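Side-chain contacts in cpftsy (Physcomitrella patens, PDB 4AK9), which probably acts as the receptor for the chloroplast signal recognition particle, a SIMIBI-class GTPase that helps deliver proteins to the thylakoid membrane: residues Ser24-Asn29 and Leu57-Gly62; Leu67-Thr72 and Glu90-Asn95; Val118-Gly123 and Glu219-Cys224; Val239-Asp244 and Ala253-Phe258. All coordinates share one frame; numbering follows the deposited sequence.

Contact 1 of 4, residues Ser24-Asn29 and Leu57-Gly62; sequences SKTREN and LVSDFG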
loop_
_atom_site.group_PDB
_atom_site.type_symbol
_atom_site.label_atom_id
_atom_site.label_comp_id
_atom_site.label_asym_id
_atom_site.label_seq_id
_atom_site.Cartn_x
_atom_site.Cartn_y
_atom_site.Cartn_z
ATOM N N SER A 24 2.351 -1.925 17.353
ATOM C CA SER A 24 3.481 -1.030 17.663
ATOM C C SER A 24 4.168 -0.488 16.408
ATOM O O SER A 24 4.561 0.686 16.370
ATOM C CB SER A 24 4.499 -1.693 18.603
ATOM O OG SER A 24 5.189 -2.742 17.958
ATOM N N LYS A 25 4.320 -1.312 15.371
ATOM C CA LYS A 25 4.961 -0.782 14.156
ATOM C C LYS A 25 4.120 0.268 13.457
ATOM O O LYS A 25 4.652 1.266 12.948
ATOM C CB LYS A 25 5.333 -1.892 13.178
ATOM C CG LYS A 25 6.416 -2.812 13.692
ATOM C CD LYS A 25 7.317 -3.256 12.547
ATOM C CE LYS A 25 7.865 -4.668 12.780
ATOM N NZ LYS A 25 9.063 -4.732 13.684
ATOM N N THR A 26 2.801 0.054 13.430
ATOM C CA THR A 26 1.912 1.048 12.853
ATOM C C THR A 26 1.950 2.331 13.676
ATOM O O THR A 26 2.014 3.440 13.123
ATOM C CB THR A 26 0.448 0.530 12.768
ATOM O OG1 THR A 26 0.401 -0.598 11.877
ATOM C CG2 THR A 26 -0.474 1.621 12.209
ATOM N N ARG A 27 1.930 2.174 14.998
ATOM C CA ARG A 27 1.863 3.319 15.915
ATOM C C ARG A 27 3.097 4.194 15.786
ATOM O O ARG A 27 3.014 5.430 15.895
ATOM C CB ARG A 27 1.639 2.831 17.354
ATOM C CG ARG A 27 1.515 3.931 18.382
ATOM C CD ARG A 27 1.148 3.330 19.711
ATOM N NE ARG A 27 2.083 2.294 20.138
ATOM C CZ ARG A 27 1.794 1.002 20.252
ATOM N NH1 ARG A 27 0.581 0.545 19.946
ATOM N NH2 ARG A 27 2.737 0.161 20.671
ATOM N N GLU A 28 4.242 3.578 15.517
ATOM C CA GLU A 28 5.478 4.337 15.364
ATOM C C GLU A 28 5.488 5.268 14.153
ATOM O O GLU A 28 6.011 6.381 14.228
ATOM C CB GLU A 28 6.677 3.404 15.287
ATOM C CG GLU A 28 7.971 4.119 14.945
ATOM C CD GLU A 28 9.193 3.371 15.444
ATOM O OE1 GLU A 28 9.090 2.131 15.632
ATOM O OE2 GLU A 28 10.248 4.024 15.654
ATOM N N ASN A 29 4.931 4.832 13.025
ATOM C CA ASN A 29 4.756 5.799 11.941
ATOM C C ASN A 29 3.776 6.872 12.347
ATOM O O ASN A 29 4.013 8.057 12.110
ATOM C CB ASN A 29 4.296 5.172 10.630
ATOM C CG ASN A 29 3.936 6.236 9.580
ATOM O OD1 ASN A 29 4.786 7.044 9.167
ATOM N ND2 ASN A 29 2.662 6.252 9.174
ATOM N N LEU A 57 -1.267 7.874 4.652
ATOM C CA LEU A 57 -1.020 7.051 3.463
ATOM C C LEU A 57 0.149 6.087 3.710
ATOM O O LEU A 57 0.113 4.927 3.253
ATOM C CB LEU A 57 -0.773 7.917 2.207
ATOM C CG LEU A 57 -1.945 8.765 1.674
ATOM C CD1 LEU A 57 -1.485 9.583 0.447
ATOM C CD2 LEU A 57 -3.167 7.937 1.283
ATOM N N VAL A 58 1.145 6.527 4.454
ATOM C CA VAL A 58 2.267 5.671 4.799
ATOM C C VAL A 58 1.780 4.433 5.572
ATOM O O VAL A 58 2.265 3.316 5.361
ATOM C CB VAL A 58 3.363 6.454 5.560
ATOM C CG1 VAL A 58 4.485 5.506 6.014
ATOM C CG2 VAL A 58 3.910 7.604 4.676
ATOM N N SER A 59 0.806 4.608 6.459
ATOM C CA SER A 59 0.227 3.482 7.179
ATOM C C SER A 59 -0.924 2.775 6.442
ATOM O O SER A 59 -1.627 1.951 7.022
ATOM C CB SER A 59 -0.206 3.880 8.599
ATOM O OG SER A 59 0.939 4.123 9.416
ATOM N N ASP A 60 -1.105 3.044 5.154
ATOM C CA ASP A 60 -2.170 2.381 4.387
ATOM C C ASP A 60 -3.620 2.634 4.781
ATOM O O ASP A 60 -4.493 1.793 4.562
ATOM C CB ASP A 60 -1.915 0.877 4.264
ATOM C CG ASP A 60 -1.208 0.537 2.962
ATOM O OD1 ASP A 60 -0.847 1.481 2.210
ATOM O OD2 ASP A 60 -1.026 -0.665 2.680
ATOM N N PHE A 61 -3.889 3.791 5.379
ATOM C CA PHE A 61 -5.156 4.445 5.089
ATOM C C PHE A 61 -5.086 4.792 3.591
ATOM O O PHE A 61 -4.197 5.551 3.158
ATOM C CB PHE A 61 -5.285 5.718 5.917
ATOM C CG PHE A 61 -5.343 5.482 7.392
ATOM C CD1 PHE A 61 -4.177 5.285 8.130
ATOM C CD2 PHE A 61 -6.559 5.498 8.053
ATOM C CE1 PHE A 61 -4.216 5.085 9.485
ATOM C CE2 PHE A 61 -6.608 5.295 9.425
ATOM C CZ PHE A 61 -5.441 5.096 10.146
ATOM N N GLY A 62 -5.969 4.203 2.780
ATOM C CA GLY A 62 -5.871 4.398 1.334
ATOM C C GLY A 62 -6.247 5.815 0.893
ATOM O O GLY A 62 -6.826 6.577 1.685
#
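N29 carries its amide anti to the backbone N (chi1 172°), which sends CG out from helix 24-30 toward the end of helix 45-58, while S59 turns OG anti to its own carbonyl carbon (chi1 -70°) and presents it to that amide. The result is a short hydrogen bond, N29 ND2 to S59 OG at 2.7 Å, bent (154° at the hydrogen) and with the hydroxyl oxygen tilted a little from the amide plane. Asparagine suits the place because its NH2 has two hydrogens to give: ND2 also bonds V55 O, so the amide is held from two points of the same helix end and its rotation is largely fixed. The serine hydroxyl accepts from N29 and is also weakly bonded to A276 O. V58 runs obliquely past the amide, its methyl CG1 lying 3.5 Å from N29 OD1. T26 adds a flank: its CG2 comes to 4.0 Å from S59 OG, whereas its OG1 is bonded to G278 N. S59 is where the chain leaves helical backbone angles; D60 follows with a positive phi, its N 2.9 Å from L57 O, and F61 N bonds back to L56 O. The D60 carboxylate forms salt bridges with R277 and with R277 of the second subunit. These features mark a Schellman motif closing helix 45-58, tied laterally to helix 24-30 in the helical N-terminal region of an SRP-type GTPase.

Contact 2 of 4, residues Leu67-Thr72 and Glu90-Asn95; sequences LKIVDT and EALKKN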
loop_
_atom_site.group_PDB
_atom_site.type_symbol
_atom_site.label_atom_id
_atom_site.label_comp_id
_atom_site.label_asym_id
_atom_site.label_seq_id
_atom_site.Cartn_x
_atom_site.Cartn_y
_atom_site.Cartn_z
ATOM N N LEU A 67 -8.427 10.807 2.408
ATOM C CA LEU A 67 -9.057 12.033 1.891
ATOM C C LEU A 67 -10.267 12.388 2.755
ATOM O O LEU A 67 -10.411 13.523 3.231
ATOM C CB LEU A 67 -9.453 11.850 0.419
ATOM C CG LEU A 67 -10.340 12.887 -0.280
ATOM C CD1 LEU A 67 -9.835 14.297 -0.030
ATOM C CD2 LEU A 67 -10.348 12.582 -1.769
ATOM N N LYS A 68 -11.123 11.412 3.017
ATOM C CA LYS A 68 -12.334 11.736 3.757
ATOM C C LYS A 68 -12.087 11.993 5.243
ATOM O O LYS A 68 -12.793 12.798 5.853
ATOM C CB LYS A 68 -13.406 10.678 3.559
ATOM C CG LYS A 68 -13.106 9.400 4.253
ATOM C CD LYS A 68 -14.315 8.488 4.207
ATOM C CE LYS A 68 -14.742 8.227 2.782
ATOM N NZ LYS A 68 -15.642 7.043 2.717
ATOM N N ILE A 69 -11.087 11.327 5.829
ATOM C CA ILE A 69 -10.711 11.634 7.211
ATOM C C ILE A 69 -10.222 13.064 7.364
ATOM O O ILE A 69 -10.677 13.794 8.243
ATOM C CB ILE A 69 -9.608 10.681 7.716
ATOM C CG1 ILE A 69 -10.202 9.289 7.886
ATOM C CG2 ILE A 69 -9.041 11.176 9.041
ATOM C CD1 ILE A 69 -9.170 8.177 8.089
ATOM N N VAL A 70 -9.291 13.468 6.509
ATOM C CA VAL A 70 -8.693 14.784 6.637
ATOM C C VAL A 70 -9.648 15.897 6.168
ATOM O O VAL A 70 -9.676 16.985 6.762
ATOM C CB VAL A 70 -7.312 14.811 5.948
ATOM C CG1 VAL A 70 -6.690 16.207 5.956
ATOM C CG2 VAL A 70 -6.370 13.799 6.658
ATOM N N ASP A 71 -10.472 15.604 5.165
ATOM C CA ASP A 71 -11.387 16.608 4.605
ATOM C C ASP A 71 -12.375 17.093 5.657
ATOM O O ASP A 71 -12.642 18.284 5.752
ATOM C CB ASP A 71 -12.116 16.065 3.382
ATOM C CG ASP A 71 -12.439 17.155 2.356
ATOM O OD1 ASP A 71 -11.742 18.199 2.318
ATOM O OD2 ASP A 71 -13.401 16.962 1.582
ATOM N N THR A 72 -12.874 16.179 6.485
ATOM C CA THR A 72 -13.736 16.551 7.614
ATOM C C THR A 72 -13.032 17.520 8.594
ATOM O O THR A 72 -13.643 18.478 9.109
ATOM C CB THR A 72 -14.186 15.273 8.365
ATOM O OG1 THR A 72 -14.837 14.390 7.439
ATOM C CG2 THR A 72 -15.140 15.616 9.476
ATOM N N GLU A 90 -7.650 15.106 18.447
ATOM C CA GLU A 90 -8.881 14.482 18.916
ATOM C C GLU A 90 -9.863 14.240 17.795
ATOM O O GLU A 90 -10.506 13.201 17.785
ATOM C CB GLU A 90 -9.542 15.284 20.052
ATOM C CG GLU A 90 -9.016 14.893 21.434
ATOM C CD GLU A 90 -8.889 13.369 21.625
ATOM O OE1 GLU A 90 -9.912 12.648 21.490
ATOM O OE2 GLU A 90 -7.758 12.901 21.915
ATOM N N ALA A 91 -9.986 15.177 16.844
ATOM C CA ALA A 91 -10.961 15.001 15.770
ATOM C C ALA A 91 -10.521 13.862 14.854
ATOM O O ALA A 91 -11.356 13.103 14.336
ATOM C CB ALA A 91 -11.134 16.283 14.976
ATOM N N LEU A 92 -9.212 13.762 14.652
ATOM C CA LEU A 92 -8.649 12.672 13.855
ATOM C C LEU A 92 -9.067 11.304 14.424
ATOM O O LEU A 92 -9.536 10.440 13.696
ATOM C CB LEU A 92 -7.130 12.794 13.801
ATOM C CG LEU A 92 -6.348 11.624 13.169
ATOM C CD1 LEU A 92 -6.689 11.482 11.673
ATOM C CD2 LEU A 92 -4.867 11.831 13.349
ATOM N N LYS A 93 -8.902 11.123 15.729
ATOM C CA LYS A 93 -9.285 9.869 16.373
ATOM C C LYS A 93 -10.772 9.612 16.247
ATOM O O LYS A 93 -11.174 8.486 15.952
ATOM C CB LYS A 93 -8.859 9.842 17.853
ATOM C CG LYS A 93 -7.353 9.924 18.048
ATOM C CD LYS A 93 -6.956 9.982 19.539
ATOM C CE LYS A 93 -7.536 8.795 20.302
ATOM N NZ LYS A 93 -7.038 8.723 21.708
ATOM N N LYS A 94 -11.599 10.633 16.489
ATOM C CA LYS A 94 -13.052 10.447 16.408
ATOM C C LYS A 94 -13.534 10.116 15.011
ATOM O O LYS A 94 -14.437 9.312 14.851
ATOM C CB LYS A 94 -13.812 11.667 16.940
ATOM C CG LYS A 94 -13.621 11.844 18.417
ATOM C CD LYS A 94 -14.229 13.142 18.944
ATOM C CE LYS A 94 -13.925 13.296 20.435
ATOM N NZ LYS A 94 -13.981 14.721 20.879
ATOM N N ASN A 95 -12.937 10.743 14.004
ATOM C CA ASN A 95 -13.321 10.499 12.630
ATOM C C ASN A 95 -12.972 9.071 12.232
ATOM O O ASN A 95 -13.730 8.432 11.505
ATOM C CB ASN A 95 -12.644 11.465 11.663
ATOM C CG ASN A 95 -13.143 12.889 11.819
ATOM O OD1 ASN A 95 -14.187 13.132 12.433
ATOM N ND2 ASN A 95 -12.397 13.844 11.259
#
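T72 and N95 approach from opposite directions, the threonine methyl lying beside the N95 amide; the axes of segments 67-72 and 90-95 come within 9.6 Å, with 137° between their N-to-C directions. CG2 of T72, set anti to the backbone N (chi1 -56° for OG1), lies 3.7 Å from N95 ND2 and 4.0 Å from N95 OD1, so the methyl faces both ends of the flat group. That same torsion turns OG1 back along its own helix, where it donates to K68 O at 3.0 Å in a nearly straight line with the carbonyl. A beta-branched residue with one polar and one apolar arm thus serves both helices. The asparagine can reach beyond the threonine to the backbone, and its ND2 makes a weak hydrogen bond to I69 O, 3.5 Å long and bent to 136°. An alanine in place of T72 has neither hydroxyl nor CG2, and K68 O would probably be left without its side-chain donor and the N95 amide freer to turn. Deeper in, I69 and L92 pass at a slant, CG2 of I69 touching CD1 of L92 at 3.5 Å; branched hydrocarbons fit this buried level. Around the pair, I69 also packs on I96 and L99 of helix 85-101, L92 rests on F317 near the C-terminus, and V70 turns to helix 45-58, so helix 63-78 lies between two neighbours of the helical bundle.

Contact 3 of 4, residues Val118-Gly123 and Glu219-Cys224; sequences VLMIVG and EELRGC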
loop_
_atom_site.group_PDB
_atom_site.type_symbol
_atom_site.label_atom_id
_atom_site.label_comp_id
_atom_site.label_asym_id
_atom_site.label_seq_id
_atom_site.Cartn_x
_atom_site.Cartn_y
_atom_site.Cartn_z
ATOM N N VAL A 118 -22.813 -22.550 11.886
ATOM C CA VAL A 118 -21.837 -22.982 10.901
ATOM C C VAL A 118 -21.061 -21.760 10.383
ATOM O O VAL A 118 -21.654 -20.794 9.892
ATOM C CB VAL A 118 -22.475 -23.722 9.721
ATOM C CG1 VAL A 118 -21.422 -24.082 8.663
ATOM C CG2 VAL A 118 -23.180 -25.016 10.215
ATOM N N LEU A 119 -19.736 -21.802 10.529
ATOM C CA LEU A 119 -18.884 -20.681 10.091
ATOM C C LEU A 119 -18.016 -21.193 8.949
ATOM O O LEU A 119 -17.275 -22.183 9.110
ATOM C CB LEU A 119 -17.989 -20.231 11.257
ATOM C CG LEU A 119 -18.421 -19.192 12.287
ATOM C CD1 LEU A 119 -19.852 -19.342 12.680
ATOM C CD2 LEU A 119 -17.535 -19.263 13.513
ATOM N N MET A 120 -18.095 -20.557 7.781
ATOM C CA MET A 120 -17.195 -20.902 6.693
ATOM C C MET A 120 -16.021 -19.920 6.664
ATOM O O MET A 120 -16.214 -18.714 6.763
ATOM C CB MET A 120 -17.914 -20.902 5.343
ATOM C CG MET A 120 -18.911 -22.035 5.192
ATOM S SD MET A 120 -19.864 -21.808 3.662
ATOM C CE MET A 120 -18.718 -22.294 2.381
ATOM N N ILE A 121 -14.811 -20.451 6.589
ATOM C CA ILE A 121 -13.609 -19.618 6.559
ATOM C C ILE A 121 -13.123 -19.635 5.115
ATOM O O ILE A 121 -12.897 -20.711 4.513
ATOM C CB ILE A 121 -12.506 -20.186 7.475
ATOM C CG1 ILE A 121 -12.963 -20.295 8.932
ATOM C CG2 ILE A 121 -11.154 -19.444 7.283
ATOM C CD1 ILE A 121 -13.804 -19.178 9.489
ATOM N N VAL A 122 -12.989 -18.457 4.503
ATOM C CA VAL A 122 -12.555 -18.414 3.106
ATOM C C VAL A 122 -11.340 -17.496 2.919
ATOM O O VAL A 122 -10.995 -16.721 3.817
ATOM C CB VAL A 122 -13.693 -17.916 2.167
ATOM C CG1 VAL A 122 -14.920 -18.845 2.290
ATOM C CG2 VAL A 122 -14.092 -16.504 2.555
ATOM N N GLY A 123 -10.704 -17.587 1.759
ATOM C CA GLY A 123 -9.529 -16.756 1.488
ATOM C C GLY A 123 -8.458 -17.448 0.680
ATOM O O GLY A 123 -8.591 -18.610 0.303
ATOM N N GLU A 219 -16.792 -21.800 -8.794
ATOM C CA GLU A 219 -17.949 -22.655 -8.793
ATOM C C GLU A 219 -17.913 -23.613 -7.624
ATOM O O GLU A 219 -18.950 -23.911 -7.027
ATOM C CB GLU A 219 -18.074 -23.394 -10.119
ATOM C CG GLU A 219 -19.422 -24.080 -10.280
ATOM C CD GLU A 219 -20.598 -23.227 -9.764
ATOM O OE1 GLU A 219 -20.716 -22.041 -10.176
ATOM O OE2 GLU A 219 -21.407 -23.748 -8.942
ATOM N N GLU A 220 -16.715 -24.094 -7.285
ATOM C CA GLU A 220 -16.533 -24.973 -6.147
ATOM C C GLU A 220 -16.898 -24.317 -4.816
ATOM O O GLU A 220 -17.542 -24.932 -3.949
ATOM C CB GLU A 220 -15.088 -25.506 -6.112
ATOM C CG GLU A 220 -14.799 -26.422 -4.916
ATOM C CD GLU A 220 -13.331 -26.830 -4.813
ATOM O OE1 GLU A 220 -12.752 -27.273 -5.839
ATOM O OE2 GLU A 220 -12.756 -26.703 -3.702
ATOM N N LEU A 221 -16.495 -23.061 -4.634
ATOM C CA LEU A 221 -16.839 -22.381 -3.397
ATOM C C LEU A 221 -18.347 -22.165 -3.303
ATOM O O LEU A 221 -18.942 -22.341 -2.224
ATOM C CB LEU A 221 -16.085 -21.044 -3.301
ATOM C CG LEU A 221 -16.260 -20.176 -2.050
ATOM C CD1 LEU A 221 -16.173 -20.967 -0.708
ATOM C CD2 LEU A 221 -15.202 -19.041 -2.109
ATOM N N ARG A 222 -18.969 -21.767 -4.413
ATOM C CA ARG A 222 -20.422 -21.564 -4.391
ATOM C C ARG A 222 -21.133 -22.885 -4.112
ATOM O O ARG A 222 -22.141 -22.923 -3.400
ATOM C CB ARG A 222 -20.891 -20.991 -5.716
ATOM C CG ARG A 222 -20.379 -19.604 -5.971
ATOM C CD ARG A 222 -21.069 -18.965 -7.145
ATOM N NE ARG A 222 -20.954 -17.501 -7.085
ATOM C CZ ARG A 222 -20.615 -16.759 -8.128
ATOM N NH1 ARG A 222 -20.345 -17.390 -9.255
ATOM N NH2 ARG A 222 -20.553 -15.415 -8.064
ATOM N N GLY A 223 -20.586 -23.962 -4.675
ATOM C CA GLY A 223 -21.120 -25.302 -4.471
ATOM C C GLY A 223 -21.024 -25.724 -3.019
ATOM O O GLY A 223 -21.902 -26.429 -2.506
ATOM N N CYS A 224 -19.953 -25.287 -2.344
ATOM C CA CYS A 224 -19.796 -25.543 -0.919
ATOM C C CYS A 224 -20.843 -24.800 -0.113
ATOM O O CYS A 224 -21.398 -25.346 0.850
ATOM C CB CYS A 224 -18.403 -25.102 -0.434
ATOM S SG CYS A 224 -17.092 -26.247 -0.865
#
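M120 and V122 lie two apart on strand 117-123, so both point to the same face of the sheet, toward helix 215-231, which runs almost antiparallel to the strand (171° between the segment directions) with the axes 11.4 Å apart. Methionine suits such a wide separation. Its chain stretches outward and bends at the last torsion (chi3 76°), bringing the methyl CE to 4.0 Å from C224 CB and 4.2 Å from L221 CD1, so one flexible tip lies against two helix residues a turn apart. Cysteine is short enough for the methyl to lie against its CB. V122 is shorter and is met by a longer partner: L221, with CG anti to its backbone N (chi1 -178°), extends toward the sheet until CD1 stands 3.9 Å from V122 CG1, the side chains crossing at about a right angle. No hydrogen bond joins the segments; the touching atoms are all buried side-chain carbons. On the other face, L119 and I121 pack on helix 126-142, so the strand is sandwiched between helices. G123 follows V122 with backbone angles at which a beta carbon would strike the preceding carbonyl oxygen, and its O accepts from K129 NZ. A hydrophobic central strand running into a glycine-rich turn and a helix is the arrangement of a P-loop NTPase, and G123 and K129 are consistent with a Walker A motif beginning at this strand end.

Contact 4 of 4, residues Val239-Asp244 and Ala253-Phe258; sequences VLLVLD and AQAREF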
loop_
_atom_site.group_PDB
_atom_site.type_symbol
_atom_site.label_atom_id
_atom_site.label_comp_id
_atom_site.label_asym_id
_atom_site.label_seq_id
_atom_site.Cartn_x
_atom_site.Cartn_y
_atom_site.Cartn_z
ATOM N N VAL A 239 -19.578 -16.080 7.014
ATOM C CA VAL A 239 -18.569 -16.378 5.994
ATOM C C VAL A 239 -17.431 -15.373 6.289
ATOM O O VAL A 239 -17.560 -14.151 6.118
ATOM C CB VAL A 239 -19.088 -16.253 4.520
ATOM C CG1 VAL A 239 -17.979 -16.499 3.502
ATOM C CG2 VAL A 239 -20.274 -17.216 4.262
ATOM N N LEU A 240 -16.336 -15.897 6.810
ATOM C CA LEU A 240 -15.263 -15.045 7.307
ATOM C C LEU A 240 -14.105 -15.110 6.327
ATOM O O LEU A 240 -13.538 -16.170 6.069
ATOM C CB LEU A 240 -14.841 -15.517 8.712
ATOM C CG LEU A 240 -15.964 -15.482 9.736
ATOM C CD1 LEU A 240 -15.500 -16.072 11.080
ATOM C CD2 LEU A 240 -16.464 -14.043 9.910
ATOM N N LEU A 241 -13.755 -13.956 5.749
ATOM C CA LEU A 241 -12.637 -13.874 4.815
ATOM C C LEU A 241 -11.310 -13.516 5.541
ATOM O O LEU A 241 -11.201 -12.475 6.221
ATOM C CB LEU A 241 -12.970 -12.832 3.718
ATOM C CG LEU A 241 -11.828 -12.524 2.758
ATOM C CD1 LEU A 241 -11.439 -13.748 1.928
ATOM C CD2 LEU A 241 -12.189 -11.366 1.823
ATOM N N VAL A 242 -10.317 -14.380 5.393
ATOM C CA VAL A 242 -9.055 -14.204 6.099
ATOM C C VAL A 242 -8.114 -13.484 5.146
ATOM O O VAL A 242 -7.908 -13.927 4.018
ATOM C CB VAL A 242 -8.423 -15.561 6.504
ATOM C CG1 VAL A 242 -7.077 -15.296 7.237
ATOM C CG2 VAL A 242 -9.356 -16.350 7.386
ATOM N N LEU A 243 -7.599 -12.335 5.577
ATOM C CA LEU A 243 -6.710 -11.514 4.729
ATOM C C LEU A 243 -5.385 -11.248 5.438
ATOM O O LEU A 243 -5.373 -10.952 6.630
ATOM C CB LEU A 243 -7.382 -10.175 4.451
ATOM C CG LEU A 243 -8.741 -10.297 3.744
ATOM C CD1 LEU A 243 -9.466 -9.005 3.879
ATOM C CD2 LEU A 243 -8.473 -10.652 2.278
ATOM N N ASP A 244 -4.286 -11.345 4.704
ATOM C CA ASP A 244 -2.940 -11.115 5.256
ATOM C C ASP A 244 -2.626 -9.613 5.397
ATOM O O ASP A 244 -2.375 -8.909 4.398
ATOM C CB ASP A 244 -1.921 -11.779 4.328
ATOM C CG ASP A 244 -0.510 -11.770 4.883
ATOM O OD1 ASP A 244 -0.186 -10.883 5.721
ATOM O OD2 ASP A 244 0.290 -12.667 4.485
ATOM N N ALA A 253 -7.971 -5.990 -3.330
ATOM C CA ALA A 253 -8.248 -6.661 -4.611
ATOM C C ALA A 253 -8.853 -8.051 -4.389
ATOM O O ALA A 253 -9.936 -8.370 -4.909
ATOM C CB ALA A 253 -6.981 -6.739 -5.481
ATOM N N GLN A 254 -8.194 -8.862 -3.570
ATOM C CA GLN A 254 -8.718 -10.202 -3.315
ATOM C C GLN A 254 -10.000 -10.143 -2.456
ATOM O O GLN A 254 -10.871 -11.013 -2.576
ATOM C CB GLN A 254 -7.637 -11.113 -2.702
ATOM C CG GLN A 254 -7.251 -10.718 -1.323
ATOM C CD GLN A 254 -6.027 -11.448 -0.842
ATOM O OE1 GLN A 254 -6.121 -12.296 0.042
ATOM N NE2 GLN A 254 -4.855 -11.117 -1.415
ATOM N N ALA A 255 -10.165 -9.109 -1.630
ATOM C CA ALA A 255 -11.400 -8.989 -0.845
ATOM C C ALA A 255 -12.627 -8.714 -1.717
ATOM O O ALA A 255 -13.724 -9.264 -1.499
ATOM C CB ALA A 255 -11.269 -7.940 0.216
ATOM N N ARG A 256 -12.454 -7.837 -2.702
ATOM C CA ARG A 256 -13.530 -7.568 -3.649
ATOM C C ARG A 256 -13.886 -8.821 -4.444
ATOM O O ARG A 256 -15.067 -9.117 -4.635
ATOM C CB ARG A 256 -13.099 -6.474 -4.620
ATOM C CG ARG A 256 -12.988 -5.132 -3.938
ATOM C CD ARG A 256 -12.760 -3.997 -4.938
ATOM N NE ARG A 256 -13.134 -2.734 -4.316
ATOM C CZ ARG A 256 -12.273 -1.838 -3.848
ATOM N NH1 ARG A 256 -10.958 -2.037 -3.969
ATOM N NH2 ARG A 256 -12.736 -0.729 -3.286
ATOM N N GLU A 257 -12.866 -9.548 -4.881
ATOM C CA GLU A 257 -13.064 -10.753 -5.682
ATOM C C GLU A 257 -13.812 -11.812 -4.894
ATOM O O GLU A 257 -14.794 -12.384 -5.399
ATOM C CB GLU A 257 -11.725 -11.305 -6.174
ATOM C CG GLU A 257 -11.071 -10.430 -7.242
ATOM C CD GLU A 257 -9.609 -10.804 -7.526
ATOM O OE1 GLU A 257 -9.306 -12.027 -7.577
ATOM O OE2 GLU A 257 -8.778 -9.874 -7.714
ATOM N N PHE A 258 -13.378 -12.081 -3.663
ATOM C CA PHE A 258 -14.080 -13.090 -2.863
ATOM C C PHE A 258 -15.523 -12.715 -2.572
ATOM O O PHE A 258 -16.416 -13.564 -2.572
ATOM C CB PHE A 258 -13.316 -13.432 -1.556
ATOM C CG PHE A 258 -12.312 -14.529 -1.719
ATOM C CD1 PHE A 258 -11.050 -14.269 -2.258
ATOM C CD2 PHE A 258 -12.637 -15.840 -1.394
ATOM C CE1 PHE A 258 -10.118 -15.282 -2.438
ATOM C CE2 PHE A 258 -11.703 -16.861 -1.577
ATOM C CZ PHE A 258 -10.445 -16.588 -2.101
HETATM O O HOH W 1 -7.728 -13.819 1.033
HETATM O O HOH W 2 -4.293 -12.412 2.182
#
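L241 makes the aromatic contact: its CD1 sits over a face of the F258 ring, 4.2 Å from the centroid and 27° off the normal, a CH-pi interaction with the two side chains at about a right angle. The apolar contacts continue from the other branch. With CG anti to the backbone N (chi1 173°), L241 can spread its methyls, CD1 to the ring and CD2 to the helix backbone, 3.7 Å from A255 CA; alanine is small enough to let the leucine come this close. L243 CD1 adds a looser contact, 4.2 Å from A255 CB, and L243 CD2 brushes Q254 OE1 at 3.6 Å as the two side chains slide past each other in opposite directions. Replacing L241 with an alanine would remove both methyls and would probably leave the F258 ring face without its CH-pi partner and a gap beside A255. Strand 238-244, helix 251-261 and strand 266-270 form a beta-alpha-beta unit of the GTPase domain, and these residues pack its helix onto its first strand. The polar links gather at the strand's C-terminal end and run through water: one water donates to Q254 OE1 at 2.8 Å and accepts from D244 N at 2.7 Å. A second water donates to V242 O, though its very short approach to the glutamine oxygen is doubtful. Q254 NE2 is weakly bonded to E54 of the second subunit, and the D244 carboxylate pairs with K271.

The four contacts follow one another along the chain, each closing before the next opens. Contacts 1 and 2 belong to the N-terminal helices, their centres 15 Å apart; consecutive helices 45-58 and 63-78 join them, and F61 of the first packs on I69 of the second. Contacts 3 and 4, with centres 12 Å apart, share the sheet of the GTPase domain: strands 117-123 and 238-244 are parallel neighbours, and G123 meets the ring of F258. Contact 2 lies about 37 Å from contact 3, centre to centre, across the chain. Contacts 1 and 4 both touch the second subunit, so helical region and GTPase domain each contribute to this assembly.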